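Local structure of death domain of TUBE (Drosophila melanogaster, 1D2Z) at residues 47-52 with 107-112; 25-30 with 84-89. The protein recruits the kinase Pelle to the plasma membrane and activates it, through paired death domains, in the Toll pathway that sets embryonic dorsoventral polarity. One frame throughout, in Å; residues are numbered along the deposited sequence.

Contact 1 of 2, residues 47-52 with 107-112; sequences ACSGAG and VGVLLQ
Q112 lays its carboxamide across the gap between helix 107-116 and the short helix 45-49 with the loop after it. CG stands anti to the carbonyl carbon (chi1 -71°), the chain runs extended beyond it, and the amide arrives with its nitrogen serving C48 O in the short helix and its oxygen serving the loop. NE2 donates to C48 O at 2.8 Å; it lies in the plane of that carbonyl, while C48 O is tilted from the plane of the amide and the bond is bent, with 135° at the hydrogen. NE2 also turns back on its own helix, giving a much straighter bond of 3.1 Å to G108 O. That oxygen receives NE2 over one face of its plane and the backbone N of Q112 over the other. The other end of the amide, OE1, accepts from L54 N and comes within 3.3 Å of G52 N.

In the six-helix bundle of the death domain, helix 107-116 is joined here to helix 45-49 and the loop behind it. An alanine in place of Q112 would probably leave C48 O and L54 N without this amide partner, and G108 O without its second donor, weakening the hold of helix 107-116 on the loop.

At G108 the backbones come close: S49 O meets G108 CA at 3.4 Å in a CH...O contact, where a side chain on G108 would collide. V109 closes the apolar flank, its CG2 branch lying 4.0 Å from C48 CB and equally near S49 OG, a hydroxyl hydrogen-bonded with T106 OG1 and V45 O.

Contact 2 of 2, residues 25-30 with 84-89; sequences ILDENS and DQSKSQ
D27 of helix 16-27 reaches across to the start of helix 87-96 and inserts its carboxylate between S86 and S88. Its CB is 4.1 Å from S88 OG. A chi1 of -79° sets CG anti to the carbonyl carbon, within 3.4 Å of S86 OG and 3.6 Å of S88 OG. From there the oxygens divide the work. OD1 takes the backbone N-H of S88 on its syn lone pair, 2.9 Å from S88 N, in a bond of 158° at the hydrogen. The same oxygen also accepts from S88 OG, which meets it from above the carboxylate plane at 2.8 Å, so one residue grips OD1 with both its backbone and its hydroxyl. A water that accepts from K87 N and donates to Q85 O adds a weak bond to OD1. OD2, in turn, receives the hydroxyl of S86 on its own syn lone pair at 2.7 Å, and forms a salt bridge with K24 of its own helix.

S86 is the N-cap of helix 87-96: its OG accepts from Q89 N at 3.1 Å while donating to D27. The bond to D27 OD2 probably orients the hydroxyl that caps the helix, and the N-terminal end of the helix is likely to stabilise the negative charge of the carboxylate. L26 CB lies 3.1 Å from S88 OG.

Further out, K87 turns its amine to a salt bridge with D75 of helix 68-80. W32 of helix 31-38 packs on both K87 and S88, and L26 touches L35 of helix 31-38 and A122 of helix 120-130.

Two ways of fastening a helix appear in one bundle. In contact 1 a neutral amide on helix 107-116 binds a backbone oxygen of short helix 45-49, whereas in contact 2 a carboxylate on one helix meets the first turn of another. Their centres are 22 Å apart, on opposite sides of the chain's centre, and although the nearest atoms come within about 5 Å they do not touch. Along the sequence the segments alternate, and helices 87-96 and 107-116 are consecutive. Helix 120-130 lies against other residues of helix 107-116 and against L26 of contact 2. The Pelle death domain touches segment 25-30 at E28 and N29, beside contact 2; no other chain touches contact 1.

Contact 1 of 2, residues 47-52 with 107-112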
ATOM      1  N   ALA B  47     -15.598   1.736 -19.901  1.00 49.03           N
ATOM      2  CA  ALA B  47     -16.826   1.634 -19.123  1.00 48.44           C
ATOM      3  C   ALA B  47     -16.536   1.409 -17.633  1.00 47.83           C
ATOM      4  O   ALA B  47     -17.328   1.801 -16.780  1.00 47.53           O
ATOM      5  CB  ALA B  47     -17.697   0.512 -19.667  1.00 47.59           C
ATOM      6  N   CYS B  48     -15.390   0.795 -17.337  1.00 46.50           N
ATOM      7  CA  CYS B  48     -14.984   0.508 -15.960  1.00 44.41           C
ATOM      8  C   CYS B  48     -14.155   1.614 -15.304  1.00 43.11           C
ATOM      9  O   CYS B  48     -13.898   1.557 -14.101  1.00 44.48           O
ATOM     10  CB  CYS B  48     -14.180  -0.795 -15.908  1.00 42.91           C
ATOM     11  SG  CYS B  48     -15.115  -2.314 -16.182  1.00 43.71           S
ATOM     12  N   SER B  49     -13.751   2.615 -16.086  1.00 41.76           N
ATOM     13  CA  SER B  49     -12.916   3.714 -15.589  1.00 39.24           C
ATOM     14  C   SER B  49     -13.554   4.687 -14.600  1.00 39.82           C
ATOM     15  O   SER B  49     -12.878   5.174 -13.686  1.00 39.43           O
ATOM     16  CB  SER B  49     -12.329   4.508 -16.760  1.00 40.48           C
ATOM     17  OG  SER B  49     -11.465   3.710 -17.550  1.00 37.17           O
ATOM     18  N   GLY B  50     -14.831   5.004 -14.804  1.00 38.66           N
ATOM     19  CA  GLY B  50     -15.520   5.928 -13.913  1.00 39.37           C
ATOM     20  C   GLY B  50     -15.534   5.459 -12.468  1.00 40.64           C
ATOM     21  O   GLY B  50     -15.330   4.278 -12.195  1.00 40.32           O
ATOM     22  N   ALA B  51     -15.753   6.384 -11.538  1.00 41.95           N
ATOM     23  CA  ALA B  51     -15.796   6.053 -10.116  1.00 44.01           C
ATOM     24  C   ALA B  51     -16.937   5.077  -9.828  1.00 44.71           C
ATOM     25  O   ALA B  51     -18.085   5.315 -10.212  1.00 45.47           O
ATOM     26  CB  ALA B  51     -15.946   7.321  -9.278  1.00 44.93           C
ATOM     27  N   GLY B  52     -16.595   3.946  -9.213  1.00 43.92           N
ATOM     28  CA  GLY B  52     -17.586   2.935  -8.887  1.00 41.91           C
ATOM     29  C   GLY B  52     -18.115   2.192 -10.099  1.00 43.66           C
ATOM     30  O   GLY B  52     -19.151   1.525 -10.021  1.00 42.39           O
ATOM     31  N   VAL B 107      -6.098   4.950 -15.804  1.00 33.89           N
ATOM     32  CA  VAL B 107      -5.867   5.424 -14.444  1.00 33.54           C
ATOM     33  C   VAL B 107      -7.047   5.089 -13.522  1.00 34.28           C
ATOM     34  O   VAL B 107      -6.850   4.792 -12.339  1.00 33.18           O
ATOM     35  CB  VAL B 107      -5.634   6.959 -14.419  1.00 36.43           C
ATOM     36  CG1 VAL B 107      -5.571   7.469 -12.982  1.00 35.08           C
ATOM     37  CG2 VAL B 107      -4.341   7.313 -15.153  1.00 37.78           C
ATOM     38  N   GLY B 108      -8.262   5.157 -14.067  1.00 31.78           N
ATOM     39  CA  GLY B 108      -9.465   4.870 -13.297  1.00 31.38           C
ATOM     40  C   GLY B 108      -9.561   3.398 -12.939  1.00 32.48           C
ATOM     41  O   GLY B 108      -9.967   3.052 -11.832  1.00 30.31           O
ATOM     42  N   VAL B 109      -9.203   2.533 -13.887  1.00 32.31           N
ATOM     43  CA  VAL B 109      -9.213   1.095 -13.661  1.00 33.42           C
ATOM     44  C   VAL B 109      -8.112   0.742 -12.661  1.00 32.24           C
ATOM     45  O   VAL B 109      -8.321  -0.072 -11.767  1.00 32.73           O
ATOM     46  CB  VAL B 109      -9.024   0.313 -14.983  1.00 34.11           C
ATOM     47  CG1 VAL B 109      -8.619  -1.126 -14.705  1.00 35.30           C
ATOM     48  CG2 VAL B 109     -10.321   0.335 -15.781  1.00 37.05           C
ATOM     49  N   LEU B 110      -6.953   1.385 -12.796  1.00 32.11           N
ATOM     50  CA  LEU B 110      -5.836   1.142 -11.884  1.00 30.58           C
ATOM     51  C   LEU B 110      -6.226   1.513 -10.453  1.00 29.91           C
ATOM     52  O   LEU B 110      -6.039   0.721  -9.532  1.00 31.79           O
ATOM     53  CB  LEU B 110      -4.604   1.945 -12.302  1.00 27.04           C
ATOM     54  CG  LEU B 110      -3.484   2.072 -11.258  1.00 29.49           C
ATOM     55  CD1 LEU B 110      -2.792   0.731 -11.057  1.00 25.63           C
ATOM     56  CD2 LEU B 110      -2.481   3.134 -11.699  1.00 27.19           C
ATOM     57  N   LEU B 111      -6.797   2.705 -10.284  1.00 29.96           N
ATOM     58  CA  LEU B 111      -7.204   3.183  -8.966  1.00 30.79           C
ATOM     59  C   LEU B 111      -8.149   2.213  -8.264  1.00 29.98           C
ATOM     60  O   LEU B 111      -7.926   1.855  -7.113  1.00 31.10           O
ATOM     61  CB  LEU B 111      -7.855   4.568  -9.060  1.00 30.41           C
ATOM     62  CG  LEU B 111      -8.441   5.107  -7.746  1.00 32.27           C
ATOM     63  CD1 LEU B 111      -7.340   5.231  -6.709  1.00 31.86           C
ATOM     64  CD2 LEU B 111      -9.127   6.457  -7.958  1.00 32.48           C
ATOM     65  N   GLN B 112      -9.188   1.778  -8.967  1.00 29.92           N
ATOM     66  CA  GLN B 112     -10.157   0.854  -8.390  1.00 31.66           C
ATOM     67  C   GLN B 112      -9.555  -0.513  -8.062  1.00 30.52           C
ATOM     68  O   GLN B 112      -9.915  -1.121  -7.054  1.00 29.90           O
ATOM     69  CB  GLN B 112     -11.379   0.733  -9.296  1.00 33.12           C
ATOM     70  CG  GLN B 112     -12.220   1.995  -9.284  1.00 34.75           C
ATOM     71  CD  GLN B 112     -13.330   1.974 -10.307  1.00 37.63           C
ATOM     72  OE1 GLN B 112     -14.468   1.618 -10.000  1.00 40.23           O
ATOM     73  NE2 GLN B 112     -13.010   2.376 -11.532  1.00 35.51           N
TER

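Contact 2 of 2, residues 25-30 with 84-89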
ATOM      1  N   ILE B  25       6.433   2.796  -5.262  1.00 32.88           N
ATOM      2  CA  ILE B  25       5.486   2.565  -4.179  1.00 33.08           C
ATOM      3  C   ILE B  25       5.072   1.090  -4.209  1.00 31.41           C
ATOM      4  O   ILE B  25       5.111   0.403  -3.187  1.00 33.25           O
ATOM      5  CB  ILE B  25       4.255   3.483  -4.330  1.00 34.46           C
ATOM      6  CG1 ILE B  25       4.700   4.947  -4.230  1.00 34.86           C
ATOM      7  CG2 ILE B  25       3.202   3.152  -3.267  1.00 36.37           C
ATOM      8  CD1 ILE B  25       3.592   5.943  -4.401  1.00 39.48           C
ATOM      9  N   LEU B  26       4.737   0.598  -5.399  1.00 29.72           N
ATOM     10  CA  LEU B  26       4.323  -0.793  -5.570  1.00 29.31           C
ATOM     11  C   LEU B  26       5.459  -1.793  -5.370  1.00 30.10           C
ATOM     12  O   LEU B  26       5.204  -2.976  -5.143  1.00 28.65           O
ATOM     13  CB  LEU B  26       3.677  -0.997  -6.945  1.00 26.97           C
ATOM     14  CG  LEU B  26       2.298  -0.363  -7.152  1.00 28.27           C
ATOM     15  CD1 LEU B  26       1.905  -0.416  -8.626  1.00 25.57           C
ATOM     16  CD2 LEU B  26       1.266  -1.075  -6.286  1.00 25.84           C
ATOM     17  N   ASP B  27       6.706  -1.331  -5.488  1.00 29.57           N
ATOM     18  CA  ASP B  27       7.857  -2.209  -5.290  1.00 32.47           C
ATOM     19  C   ASP B  27       7.965  -2.625  -3.828  1.00 33.01           C
ATOM     20  O   ASP B  27       8.432  -3.720  -3.526  1.00 32.03           O
ATOM     21  CB  ASP B  27       9.164  -1.536  -5.725  1.00 33.68           C
ATOM     22  CG  ASP B  27       9.364  -1.558  -7.228  1.00 34.47           C
ATOM     23  OD1 ASP B  27       8.870  -2.497  -7.888  1.00 35.48           O
ATOM     24  OD2 ASP B  27      10.027  -0.638  -7.749  1.00 35.46           O
ATOM     25  N   GLU B  28       7.537  -1.745  -2.924  1.00 34.93           N
ATOM     26  CA  GLU B  28       7.583  -2.044  -1.496  1.00 37.53           C
ATOM     27  C   GLU B  28       6.686  -3.229  -1.157  1.00 36.50           C
ATOM     28  O   GLU B  28       5.541  -3.305  -1.607  1.00 36.86           O
ATOM     29  CB  GLU B  28       7.161  -0.827  -0.671  1.00 40.66           C
ATOM     30  CG  GLU B  28       8.141   0.334  -0.734  1.00 51.48           C
ATOM     31  CD  GLU B  28       7.830   1.430   0.275  1.00 55.79           C
ATOM     32  OE1 GLU B  28       7.363   1.117   1.398  1.00 59.12           O
ATOM     33  OE2 GLU B  28       8.072   2.610  -0.056  1.00 59.30           O
ATOM     34  N   ASN B  29       7.240  -4.171  -0.396  1.00 37.21           N
ATOM     35  CA  ASN B  29       6.524  -5.371   0.033  1.00 37.74           C
ATOM     36  C   ASN B  29       6.004  -6.172  -1.168  1.00 38.45           C
ATOM     37  O   ASN B  29       5.036  -6.928  -1.059  1.00 38.67           O
ATOM     38  CB  ASN B  29       5.387  -4.994   1.000  1.00 36.19           C
ATOM     39  CG  ASN B  29       5.884  -4.206   2.220  1.00 40.52           C
ATOM     40  OD1 ASN B  29       6.780  -4.657   2.940  1.00 40.04           O
ATOM     41  ND2 ASN B  29       5.302  -3.024   2.453  1.00 37.46           N
ATOM     42  N   SER B  30       6.660  -5.986  -2.314  1.00 38.93           N
ATOM     43  CA  SER B  30       6.306  -6.673  -3.555  1.00 38.38           C
ATOM     44  C   SER B  30       4.810  -6.564  -3.878  1.00 35.70           C
ATOM     45  O   SER B  30       4.213  -7.505  -4.398  1.00 33.73           O
ATOM     46  CB  SER B  30       6.719  -8.150  -3.459  1.00 41.04           C
ATOM     47  OG  SER B  30       8.079  -8.276  -3.069  1.00 43.60           O
ATOM     48  N   ASP B  84      18.488  -3.037  -7.599  1.00 60.81           N
ATOM     49  CA  ASP B  84      17.659  -1.838  -7.577  1.00 59.74           C
ATOM     50  C   ASP B  84      16.686  -1.745  -8.759  1.00 57.09           C
ATOM     51  O   ASP B  84      16.052  -0.705  -8.965  1.00 57.09           O
ATOM     52  CB  ASP B  84      18.540  -0.583  -7.502  1.00 63.47           C
ATOM     53  CG  ASP B  84      19.410  -0.398  -8.736  1.00 65.49           C
ATOM     54  OD1 ASP B  84      20.392  -1.155  -8.902  1.00 68.49           O
ATOM     55  OD2 ASP B  84      19.110   0.514  -9.535  1.00 67.71           O
ATOM     56  N   GLN B  85      16.561  -2.829  -9.525  1.00 52.25           N
ATOM     57  CA  GLN B  85      15.660  -2.850 -10.680  1.00 49.23           C
ATOM     58  C   GLN B  85      14.202  -2.959 -10.231  1.00 46.57           C
ATOM     59  O   GLN B  85      13.835  -3.886  -9.512  1.00 46.11           O
ATOM     60  CB  GLN B  85      15.996  -4.018 -11.611  1.00 47.10           C
ATOM     61  CG  GLN B  85      15.377  -3.907 -13.005  1.00 45.67           C
ATOM     62  CD  GLN B  85      16.019  -2.818 -13.857  1.00 47.89           C
ATOM     63  OE1 GLN B  85      15.342  -2.140 -14.633  1.00 50.08           O
ATOM     64  NE2 GLN B  85      17.332  -2.655 -13.725  1.00 43.47           N
ATOM     65  N   SER B  86      13.379  -2.017 -10.684  1.00 43.44           N
ATOM     66  CA  SER B  86      11.963  -1.983 -10.330  1.00 39.03           C
ATOM     67  C   SER B  86      11.092  -3.020 -11.044  1.00 37.37           C
ATOM     68  O   SER B  86      10.839  -2.914 -12.241  1.00 33.54           O
ATOM     69  CB  SER B  86      11.393  -0.583 -10.577  1.00 41.26           C
ATOM     70  OG  SER B  86       9.980  -0.571 -10.415  1.00 37.54           O
ATOM     71  N   LYS B  87      10.612  -4.006 -10.291  1.00 34.88           N
ATOM     72  CA  LYS B  87       9.750  -5.041 -10.858  1.00 35.53           C
ATOM     73  C   LYS B  87       8.362  -4.489 -11.210  1.00 34.88           C
ATOM     74  O   LYS B  87       7.732  -4.953 -12.162  1.00 32.99           O
ATOM     75  CB  LYS B  87       9.635  -6.226  -9.897  1.00 37.63           C
ATOM     76  CG  LYS B  87      10.960  -6.966  -9.683  1.00 40.86           C
ATOM     77  CD  LYS B  87      10.815  -8.150  -8.729  1.00 41.67           C
ATOM     78  CE  LYS B  87      12.117  -8.939  -8.638  1.00 44.69           C
ATOM     79  NZ  LYS B  87      12.020 -10.121  -7.733  1.00 45.19           N
ATOM     80  N   SER B  88       7.902  -3.494 -10.445  1.00 33.50           N
ATOM     81  CA  SER B  88       6.602  -2.858 -10.684  1.00 34.87           C
ATOM     82  C   SER B  88       6.627  -2.136 -12.024  1.00 32.94           C
ATOM     83  O   SER B  88       5.636  -2.124 -12.748  1.00 33.92           O
ATOM     84  CB  SER B  88       6.268  -1.846  -9.581  1.00 34.32           C
ATOM     85  OG  SER B  88       6.099  -2.471  -8.317  1.00 36.63           O
ATOM     86  N   GLN B  89       7.760  -1.509 -12.329  1.00 33.88           N
ATOM     87  CA  GLN B  89       7.936  -0.786 -13.586  1.00 35.00           C
ATOM     88  C   GLN B  89       7.783  -1.766 -14.750  1.00 36.54           C
ATOM     89  O   GLN B  89       7.065  -1.496 -15.716  1.00 34.92           O
ATOM     90  CB  GLN B  89       9.316  -0.131 -13.615  1.00 37.42           C
ATOM     91  CG  GLN B  89       9.628   0.684 -14.858  1.00 38.48           C
ATOM     92  CD  GLN B  89      10.897   1.498 -14.697  1.00 40.40           C
ATOM     93  OE1 GLN B  89      10.870   2.728 -14.762  1.00 42.17           O
ATOM     94  NE2 GLN B  89      12.015   0.817 -14.472  1.00 38.85           N
TER
HETATM   95  O   HOH W   1      11.321  -4.274  -7.572  1.00 35.49           O